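PDB 1X0U: hypothetical methylmalonyl-CoA decarboxylase alpha subunit from Sulfolobus tokodaii, which is of unestablished function but belongs to the carboxyl transferase family, whose two halves share the ClpP/crotonase type of fold, and assembles from six chains. Local coordinates for residues R43-L48 against V130-S135; L49-K54 against W85-G90; F61-A66 against R75-G80. All coordinates share one frame; numbering follows the deposited sequence.

In the fold
Following the chain from its N terminus, helix 42-49 supplies the first segment of interaction 1, and the end of the helix with the loop after it supplies that of interaction 2. Interaction 1 closes the longest loop, by joining the helix to strand 129-133. Interaction 2 lies within that loop and ties the end of the helix to the end of strand 81-88. Interaction 3 is innermost: it pairs two parts of the connection between strands 56-57 and 81-88. No two loops cross. Interactions 1 and 2 touch, with centres about 12 Å apart, and both reach the same mixed sheet. Interaction 3 stands apart from them, and like interaction 2 it meets the second subunit.

Interaction 1 (R43-L48 against V130-S135); sequences RERLAL and VGINDS
R45 and L46 of helix 42-49 pack on I132 of strand 129-133 and D134 just after it. This is helix-on-sheet packing in the first ClpP/crotonase-like half of the chain. The short axes lie 10.2 Å apart and run closer to antiparallel than parallel. R45 carries most of the contact. Its CG stands anti to the carbonyl carbon (chi1 -67°), and the chain then runs extended to NE. The aliphatic part passes over I132, with R45 CD 3.9 Å from I132 CG2. The other branch of I132, CD1, reaches L46 CD2 at 3.9 Å and also lies near R45 CB. The guanidinium then meets D134, and the two side chains cross at about a right angle. R45 NH1 gives a salt-bridge hydrogen bond of 2.8 Å to D134 OD2, bent to 143°. It meets this oxygen on its anti side, somewhat out of the carboxylate plane. R45 NH2 adds a weak bond of 3.2 Å to the same D134 OD2. R45 reaches the carboxylate through OD2 alone, and the two planes are 41° apart. The strongest partner of D134 is K39, in a salt bridge at OD1, and Q34 bonds to OD2. R45 NE pairs with E239. These neighbours would balance charge in a buried place. L46 also touches V82 and A97, so the helix lies on neighbouring strands as well. A water near the guanidinium plane accepts from R45 NH1 at 2.9 Å and donates to I132 O at 3.0 Å.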
loop_
_atom_site.group_PDB
_atom_site.type_symbol
_atom_site.label_atom_id
_atom_site.label_comp_id
_atom_site.label_asym_id
_atom_site.label_seq_id
_atom_site.Cartn_x
_atom_site.Cartn_y
_atom_site.Cartn_z
ATOM N N ARG A 43 42.745 -8.892 8.976
ATOM C CA ARG A 43 42.158 -9.584 10.113
ATOM C C ARG A 43 42.409 -8.917 11.461
ATOM O O ARG A 43 41.553 -8.981 12.348
ATOM C CB ARG A 43 42.605 -11.053 10.120
ATOM C CG ARG A 43 41.898 -11.873 9.022
ATOM C CD ARG A 43 42.386 -13.322 8.939
ATOM N NE ARG A 43 41.787 -14.015 7.799
ATOM C CZ ARG A 43 40.552 -14.510 7.771
ATOM N NH1 ARG A 43 39.759 -14.407 8.831
ATOM N NH2 ARG A 43 40.101 -15.100 6.669
ATOM N N GLU A 44 43.561 -8.259 11.611
ATOM C CA GLU A 44 43.868 -7.565 12.861
ATOM C C GLU A 44 42.919 -6.363 13.016
ATOM O O GLU A 44 42.462 -6.052 14.119
ATOM C CB GLU A 44 45.343 -7.116 12.880
ATOM C CG GLU A 44 46.326 -8.289 12.828
ATOM C CD GLU A 44 47.781 -7.870 12.708
ATOM O OE1 GLU A 44 48.081 -6.893 11.990
ATOM O OE2 GLU A 44 48.636 -8.538 13.323
ATOM N N ARG A 45 42.605 -5.700 11.908
ATOM C CA ARG A 45 41.697 -4.561 11.958
ATOM C C ARG A 45 40.287 -5.020 12.345
ATOM O O ARG A 45 39.609 -4.361 13.131
ATOM C CB ARG A 45 41.668 -3.860 10.602
ATOM C CG ARG A 45 42.966 -3.174 10.228
ATOM C CD ARG A 45 43.098 -3.052 8.724
ATOM N NE ARG A 45 44.184 -2.158 8.332
ATOM C CZ ARG A 45 44.566 -1.964 7.071
ATOM N NH1 ARG A 45 43.957 -2.607 6.075
ATOM N NH2 ARG A 45 45.534 -1.107 6.800
ATOM N N LEU A 46 39.846 -6.155 11.803
ATOM C CA LEU A 46 38.519 -6.684 12.122
ATOM C C LEU A 46 38.424 -7.086 13.599
ATOM O O LEU A 46 37.434 -6.791 14.262
ATOM C CB LEU A 46 38.185 -7.903 11.242
ATOM C CG LEU A 46 37.880 -7.740 9.747
ATOM C CD1 LEU A 46 37.714 -9.130 9.137
ATOM C CD2 LEU A 46 36.600 -6.934 9.532
ATOM N N ALA A 47 39.441 -7.769 14.117
ATOM C CA ALA A 47 39.400 -8.180 15.519
ATOM C C ALA A 47 39.289 -6.952 16.426
ATOM O O ALA A 47 38.655 -7.009 17.474
ATOM C CB ALA A 47 40.654 -9.006 15.885
ATOM N N LEU A 48 39.919 -5.851 16.032
ATOM C CA LEU A 48 39.851 -4.614 16.812
ATOM C C LEU A 48 38.413 -4.069 16.792
ATOM O O LEU A 48 37.840 -3.751 17.839
ATOM C CB LEU A 48 40.798 -3.553 16.229
ATOM C CG LEU A 48 42.193 -3.263 16.803
ATOM C CD1 LEU A 48 42.494 -4.124 18.020
ATOM C CD2 LEU A 48 43.232 -3.489 15.716
ATOM N N VAL A 130 30.638 -1.678 7.241
ATOM C CA VAL A 130 31.821 -0.848 7.213
ATOM C C VAL A 130 32.839 -1.575 6.355
ATOM O O VAL A 130 33.126 -2.761 6.559
ATOM C CB VAL A 130 32.402 -0.541 8.637
ATOM C CG1 VAL A 130 31.438 -0.974 9.723
ATOM C CG2 VAL A 130 33.767 -1.172 8.796
ATOM N N GLY A 131 33.346 -0.859 5.360
ATOM C CA GLY A 131 34.332 -1.435 4.471
ATOM C C GLY A 131 35.719 -0.922 4.790
ATOM O O GLY A 131 36.009 0.258 4.596
ATOM N N ILE A 132 36.574 -1.807 5.292
ATOM C CA ILE A 132 37.943 -1.443 5.619
ATOM C C ILE A 132 38.773 -1.672 4.352
ATOM O O ILE A 132 39.255 -2.782 4.075
ATOM C CB ILE A 132 38.472 -2.304 6.782
ATOM C CG1 ILE A 132 37.431 -2.349 7.908
ATOM C CG2 ILE A 132 39.768 -1.705 7.322
ATOM C CD1 ILE A 132 37.828 -3.217 9.082
ATOM N N ASN A 133 38.922 -0.603 3.575
ATOM C CA ASN A 133 39.650 -0.641 2.312
ATOM C C ASN A 133 41.173 -0.668 2.422
ATOM O O ASN A 133 41.753 -0.023 3.287
ATOM C CB ASN A 133 39.219 0.546 1.450
ATOM C CG ASN A 133 37.835 0.357 0.850
ATOM O OD1 ASN A 133 36.853 0.103 1.567
ATOM N ND2 ASN A 133 37.749 0.475 -0.472
ATOM N N ASP A 134 41.804 -1.420 1.524
ATOM C CA ASP A 134 43.260 -1.554 1.460
ATOM C C ASP A 134 43.522 -2.281 0.147
ATOM O O ASP A 134 43.989 -3.425 0.123
ATOM C CB ASP A 134 43.791 -2.382 2.633
ATOM C CG ASP A 134 45.268 -2.136 2.899
ATOM O OD1 ASP A 134 45.932 -1.512 2.034
ATOM O OD2 ASP A 134 45.764 -2.568 3.970
ATOM N N SER A 135 43.197 -1.603 -0.947
ATOM C CA SER A 135 43.335 -2.163 -2.279
ATOM C C SER A 135 44.016 -1.207 -3.235
ATOM O O SER A 135 43.692 -0.028 -3.263
ATOM C CB SER A 135 41.947 -2.513 -2.829
ATOM O OG SER A 135 42.010 -2.942 -4.183
HETATM O O HOH W 1 41.504 -4.100 5.610
#

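Interaction 2 (L49-K54 against W85-G90); sequences LFDDGK and WGKVDG
A loop-to-strand contact, part polar and part apolar, joins D51, in the segment after helix 42-49, to K87 and its neighbours at the end of strand 81-88. It lies near one edge of the first mixed sheet, where the chain turns from strand 81-88 into strand 91-98. D51 carries the polar part. Its backbone N donates to K87 O at 2.7 Å, nearly straight at 165°. Its carboxylate receives the two backbone N-H groups of the turn. D89 N bonds to D51 OD1 at 2.7 Å, and G90 N bonds to D51 OD2 at 2.8 Å. Both oxygens use their syn lone pairs, so each takes one amide and the carboxylate is fixed against rotation. The CG of D51 stands anti to its carbonyl carbon (chi1 -62°), which sets it beside the backbone N, on the side of K87 O. D51 OD2 also lies 3.2 Å from K87 CB. The lysine's amine leads elsewhere, to E503 of the second subunit. F50 and L49 form the apolar part with G86 and V88. The F50 ring brings CD2 to 3.4 Å from G86 CA, where glycine leaves room for it. V88 CG2 approaches F50 CD2 at 3.7 Å and also packs against L49 CD1. F50 continues onto V93 and A95 of the next strand, while L49 and V88 both reach helix 239-252. A water accepts from K87 N at 3.1 Å and lies near K54 O. The two amides at D51 would offset part of its negative charge and probably favour the ionised carboxylate.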
loop_
_atom_site.group_PDB
_atom_site.type_symbol
_atom_site.label_atom_id
_atom_site.label_comp_id
_atom_site.label_asym_id
_atom_site.label_seq_id
_atom_site.Cartn_x
_atom_site.Cartn_y
_atom_site.Cartn_z
ATOM N N LEU A 49 37.830 -3.989 15.596
ATOM C CA LEU A 49 36.484 -3.464 15.411
ATOM C C LEU A 49 35.332 -4.223 16.057
ATOM O O LEU A 49 34.450 -3.622 16.668
ATOM C CB LEU A 49 36.185 -3.322 13.914
ATOM C CG LEU A 49 34.745 -2.948 13.537
ATOM C CD1 LEU A 49 34.359 -1.653 14.233
ATOM C CD2 LEU A 49 34.627 -2.799 12.015
ATOM N N PHE A 50 35.318 -5.539 15.919
ATOM C CA PHE A 50 34.211 -6.303 16.464
ATOM C C PHE A 50 34.432 -6.730 17.883
ATOM O O PHE A 50 35.567 -6.981 18.269
ATOM C CB PHE A 50 33.931 -7.499 15.567
ATOM C CG PHE A 50 33.386 -7.107 14.231
ATOM C CD1 PHE A 50 34.233 -6.868 13.162
ATOM C CD2 PHE A 50 32.017 -6.909 14.062
ATOM C CE1 PHE A 50 33.722 -6.444 11.942
ATOM C CE2 PHE A 50 31.505 -6.486 12.849
ATOM C CZ PHE A 50 32.355 -6.253 11.792
ATOM N N ASP A 51 33.352 -6.780 18.661
ATOM C CA ASP A 51 33.442 -7.160 20.063
ATOM C C ASP A 51 34.409 -8.318 20.103
ATOM O O ASP A 51 34.041 -9.493 20.056
ATOM C CB ASP A 51 32.057 -7.511 20.597
ATOM C CG ASP A 51 31.121 -6.325 20.541
ATOM O OD1 ASP A 51 31.637 -5.202 20.396
ATOM O OD2 ASP A 51 29.891 -6.494 20.641
ATOM N N ASP A 52 35.673 -7.902 20.143
ATOM C CA ASP A 52 36.852 -8.737 20.119
ATOM C C ASP A 52 36.592 -10.156 20.484
ATOM O O ASP A 52 35.901 -10.461 21.460
ATOM C CB ASP A 52 37.962 -8.127 20.999
ATOM C CG ASP A 52 38.458 -6.776 20.466
ATOM O OD1 ASP A 52 39.626 -6.409 20.756
ATOM O OD2 ASP A 52 37.685 -6.079 19.763
ATOM N N GLY A 53 37.151 -11.029 19.662
ATOM C CA GLY A 53 36.990 -12.443 19.880
ATOM C C GLY A 53 35.883 -13.036 19.034
ATOM O O GLY A 53 35.546 -14.204 19.245
ATOM N N LYS A 54 35.313 -12.278 18.087
ATOM C CA LYS A 54 34.235 -12.836 17.262
ATOM C C LYS A 54 33.927 -12.176 15.900
ATOM O O LYS A 54 33.566 -11.001 15.830
ATOM C CB LYS A 54 32.922 -12.870 18.063
ATOM C CG LYS A 54 32.994 -13.479 19.465
ATOM C CD LYS A 54 33.009 -15.001 19.460
ATOM C CE LYS A 54 33.252 -15.535 20.870
ATOM N NZ LYS A 54 32.245 -15.016 21.849
ATOM N N TRP A 85 30.127 -10.874 9.284
ATOM C CA TRP A 85 29.480 -9.956 10.210
ATOM C C TRP A 85 29.868 -10.319 11.636
ATOM O O TRP A 85 30.371 -11.409 11.891
ATOM C CB TRP A 85 27.960 -10.064 10.072
ATOM C CG TRP A 85 27.384 -11.263 10.791
ATOM C CD1 TRP A 85 26.958 -11.313 12.084
ATOM C CD2 TRP A 85 27.221 -12.599 10.265
ATOM N NE1 TRP A 85 26.543 -12.593 12.403
ATOM C CE2 TRP A 85 26.693 -13.398 11.307
ATOM C CE3 TRP A 85 27.473 -13.190 9.022
ATOM C CZ2 TRP A 85 26.412 -14.762 11.140
ATOM C CZ3 TRP A 85 27.195 -14.547 8.856
ATOM C CH2 TRP A 85 26.669 -15.318 9.913
ATOM N N GLY A 86 29.604 -9.394 12.552
ATOM C CA GLY A 86 29.874 -9.601 13.958
ATOM C C GLY A 86 29.092 -8.578 14.776
ATOM O O GLY A 86 28.134 -7.968 14.299
ATOM N N LYS A 87 29.506 -8.387 16.019
ATOM C CA LYS A 87 28.857 -7.436 16.903
ATOM C C LYS A 87 29.825 -6.291 17.172
ATOM O O LYS A 87 31.021 -6.517 17.370
ATOM C CB LYS A 87 28.498 -8.108 18.237
ATOM C CG LYS A 87 27.008 -8.321 18.511
ATOM C CD LYS A 87 26.381 -9.293 17.542
ATOM C CE LYS A 87 24.942 -9.630 17.931
ATOM N NZ LYS A 87 24.848 -10.536 19.115
ATOM N N VAL A 88 29.312 -5.066 17.134
ATOM C CA VAL A 88 30.103 -3.884 17.446
ATOM C C VAL A 88 29.252 -3.262 18.550
ATOM O O VAL A 88 28.184 -2.737 18.281
ATOM C CB VAL A 88 30.213 -2.883 16.265
ATOM C CG1 VAL A 88 31.070 -1.702 16.684
ATOM C CG2 VAL A 88 30.824 -3.549 15.048
ATOM N N ASP A 89 29.716 -3.358 19.790
ATOM C CA ASP A 89 28.975 -2.847 20.939
ATOM C C ASP A 89 27.634 -3.565 21.088
ATOM O O ASP A 89 26.624 -2.954 21.418
ATOM C CB ASP A 89 28.764 -1.333 20.817
ATOM C CG ASP A 89 30.053 -0.555 21.024
ATOM O OD1 ASP A 89 30.695 -0.754 22.073
ATOM O OD2 ASP A 89 30.430 0.246 20.143
ATOM N N GLY A 90 27.643 -4.872 20.845
ATOM C CA GLY A 90 26.430 -5.667 20.968
ATOM C C GLY A 90 25.439 -5.530 19.828
ATOM O O GLY A 90 24.377 -6.145 19.849
HETATM O O HOH W 2 31.744 -9.873 17.575
#

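Interaction 3 (F61-A66 against R75-G80); sequences FATTRA and RFYGDG
F61 meets Y77 edge to face, the planes at 73° and the centroids 4.8 Å apart. F61 CD2 sits over one face of the tyrosine ring, offset toward its rim, and lies 3.5 Å from Y77 CD1. Next to this pair T63 CG2 rests 3.5 Å from F76 O. The backbones join through a weak bond of 2.8 Å from G78 N to A62 O. R75 crosses T64 at about a right angle, NE near T64 CG2. Its chain bends at chi2 (66°), which turns CD aside. R75 NH1 donates to A66 O at 2.8 Å, from above the carbonyl plane. T64 O lies over the centre of one guanidinium face. Local turns shape the two segments: a type II turn from F76 to D79, and an ST turn with A66 N bonded to T64 OG1 at 3.1 Å. In the second shell, one water links T64 N, F76 O and D79 OD2; another links T64 OG1 to D79 OD1. Outside the chain, T63 OG1 bonds to E481 O of the second subunit; R65 bonds to K482 O of that subunit and forms a salt bridge with E109 of the third. The contact thus ties two parts of one long connection where subunits meet. R75 is held by the neutral carbonyl of A66, while D79 is paired with the charge of R139 and accepts from both waters.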
loop_
_atom_site.group_PDB
_atom_site.type_symbol
_atom_site.label_atom_id
_atom_site.label_comp_id
_atom_site.label_asym_id
_atom_site.label_seq_id
_atom_site.Cartn_x
_atom_site.Cartn_y
_atom_site.Cartn_z
ATOM N N PHE A 61 36.968 -19.614 1.906
ATOM C CA PHE A 61 37.882 -20.329 1.024
ATOM C C PHE A 61 37.701 -19.976 -0.449
ATOM O O PHE A 61 38.501 -20.388 -1.287
ATOM C CB PHE A 61 37.730 -21.837 1.209
ATOM C CG PHE A 61 38.282 -22.354 2.509
ATOM C CD1 PHE A 61 37.454 -22.993 3.429
ATOM C CD2 PHE A 61 39.639 -22.239 2.800
ATOM C CE1 PHE A 61 37.968 -23.515 4.617
ATOM C CE2 PHE A 61 40.162 -22.761 3.989
ATOM C CZ PHE A 61 39.323 -23.400 4.896
ATOM N N ALA A 62 36.666 -19.202 -0.764
ATOM C CA ALA A 62 36.394 -18.817 -2.148
ATOM C C ALA A 62 37.629 -18.263 -2.850
ATOM O O ALA A 62 38.271 -17.349 -2.349
ATOM C CB ALA A 62 35.270 -17.796 -2.192
ATOM N N THR A 63 37.949 -18.815 -4.016
ATOM C CA THR A 63 39.121 -18.383 -4.782
ATOM C C THR A 63 38.771 -17.782 -6.136
ATOM O O THR A 63 37.611 -17.762 -6.549
ATOM C CB THR A 63 40.093 -19.563 -5.046
ATOM O OG1 THR A 63 39.343 -20.706 -5.476
ATOM C CG2 THR A 63 40.875 -19.917 -3.796
ATOM N N THR A 64 39.792 -17.288 -6.829
ATOM C CA THR A 64 39.592 -16.713 -8.152
ATOM C C THR A 64 39.405 -17.850 -9.147
ATOM O O THR A 64 39.880 -18.959 -8.922
ATOM C CB THR A 64 40.795 -15.878 -8.601
ATOM O OG1 THR A 64 40.579 -15.437 -9.946
ATOM C CG2 THR A 64 42.080 -16.706 -8.540
ATOM N N ARG A 65 38.706 -17.562 -10.239
ATOM C CA ARG A 65 38.450 -18.549 -11.280
ATOM C C ARG A 65 39.159 -18.149 -12.564
ATOM O O ARG A 65 39.085 -18.860 -13.570
ATOM C CB ARG A 65 36.952 -18.653 -11.553
ATOM C CG ARG A 65 36.132 -19.023 -10.338
ATOM C CD ARG A 65 34.675 -19.037 -10.688
ATOM N NE ARG A 65 33.819 -19.295 -9.538
ATOM C CZ ARG A 65 32.503 -19.462 -9.627
ATOM N NH1 ARG A 65 31.912 -19.399 -10.811
ATOM N NH2 ARG A 65 31.779 -19.688 -8.540
ATOM N N ALA A 66 39.826 -16.998 -12.537
ATOM C CA ALA A 66 40.548 -16.517 -13.708
ATOM C C ALA A 66 41.693 -17.480 -13.988
ATOM O O ALA A 66 42.178 -18.150 -13.079
ATOM C CB ALA A 66 41.091 -15.117 -13.455
ATOM N N ARG A 75 46.198 -19.051 -6.451
ATOM C CA ARG A 75 44.889 -19.207 -5.831
ATOM C C ARG A 75 44.922 -19.020 -4.313
ATOM O O ARG A 75 45.063 -19.984 -3.554
ATOM C CB ARG A 75 44.285 -20.573 -6.180
ATOM C CG ARG A 75 43.339 -20.539 -7.379
ATOM C CD ARG A 75 44.077 -20.205 -8.655
ATOM N NE ARG A 75 43.189 -19.860 -9.768
ATOM C CZ ARG A 75 42.249 -20.657 -10.273
ATOM N NH1 ARG A 75 41.504 -20.241 -11.288
ATOM N NH2 ARG A 75 42.044 -21.865 -9.764
ATOM N N PHE A 76 44.794 -17.771 -3.880
ATOM C CA PHE A 76 44.788 -17.453 -2.459
ATOM C C PHE A 76 43.373 -17.614 -1.924
ATOM O O PHE A 76 42.437 -17.052 -2.480
ATOM C CB PHE A 76 45.230 -16.007 -2.242
ATOM C CG PHE A 76 46.685 -15.763 -2.497
ATOM C CD1 PHE A 76 47.635 -16.090 -1.535
ATOM C CD2 PHE A 76 47.106 -15.169 -3.684
ATOM C CE1 PHE A 76 48.987 -15.821 -1.748
ATOM C CE2 PHE A 76 48.456 -14.895 -3.908
ATOM C CZ PHE A 76 49.398 -15.220 -2.938
ATOM N N TYR A 77 43.204 -18.381 -0.855
ATOM C CA TYR A 77 41.873 -18.559 -0.271
ATOM C C TYR A 77 41.291 -17.202 0.129
ATOM O O TYR A 77 41.964 -16.409 0.788
ATOM C CB TYR A 77 41.940 -19.443 0.971
ATOM C CG TYR A 77 42.175 -20.908 0.694
ATOM C CD1 TYR A 77 41.325 -21.624 -0.150
ATOM C CD2 TYR A 77 43.214 -21.596 1.322
ATOM C CE1 TYR A 77 41.502 -22.992 -0.360
ATOM C CE2 TYR A 77 43.401 -22.952 1.124
ATOM C CZ TYR A 77 42.545 -23.648 0.284
ATOM O OH TYR A 77 42.742 -24.996 0.097
ATOM N N GLY A 78 40.048 -16.941 -0.265
ATOM C CA GLY A 78 39.415 -15.678 0.076
ATOM C C GLY A 78 39.547 -14.618 -1.001
ATOM O O GLY A 78 38.861 -13.597 -0.960
ATOM N N ASP A 79 40.441 -14.863 -1.956
ATOM C CA ASP A 79 40.679 -13.969 -3.088
ATOM C C ASP A 79 41.003 -12.512 -2.746
ATOM O O ASP A 79 40.770 -11.619 -3.559
ATOM C CB ASP A 79 39.476 -14.003 -4.039
ATOM C CG ASP A 79 39.814 -13.495 -5.438
ATOM O OD1 ASP A 79 38.916 -12.957 -6.102
ATOM O OD2 ASP A 79 40.966 -13.641 -5.888
ATOM N N GLY A 80 41.525 -12.264 -1.546
ATOM C CA GLY A 80 41.892 -10.907 -1.172
ATOM C C GLY A 80 40.980 -10.069 -0.283
ATOM O O GLY A 80 41.271 -8.896 -0.045
HETATM O O HOH W 3 42.188 -16.352 -5.344
HETATM O O HOH W 4 38.586 -13.384 -8.836
#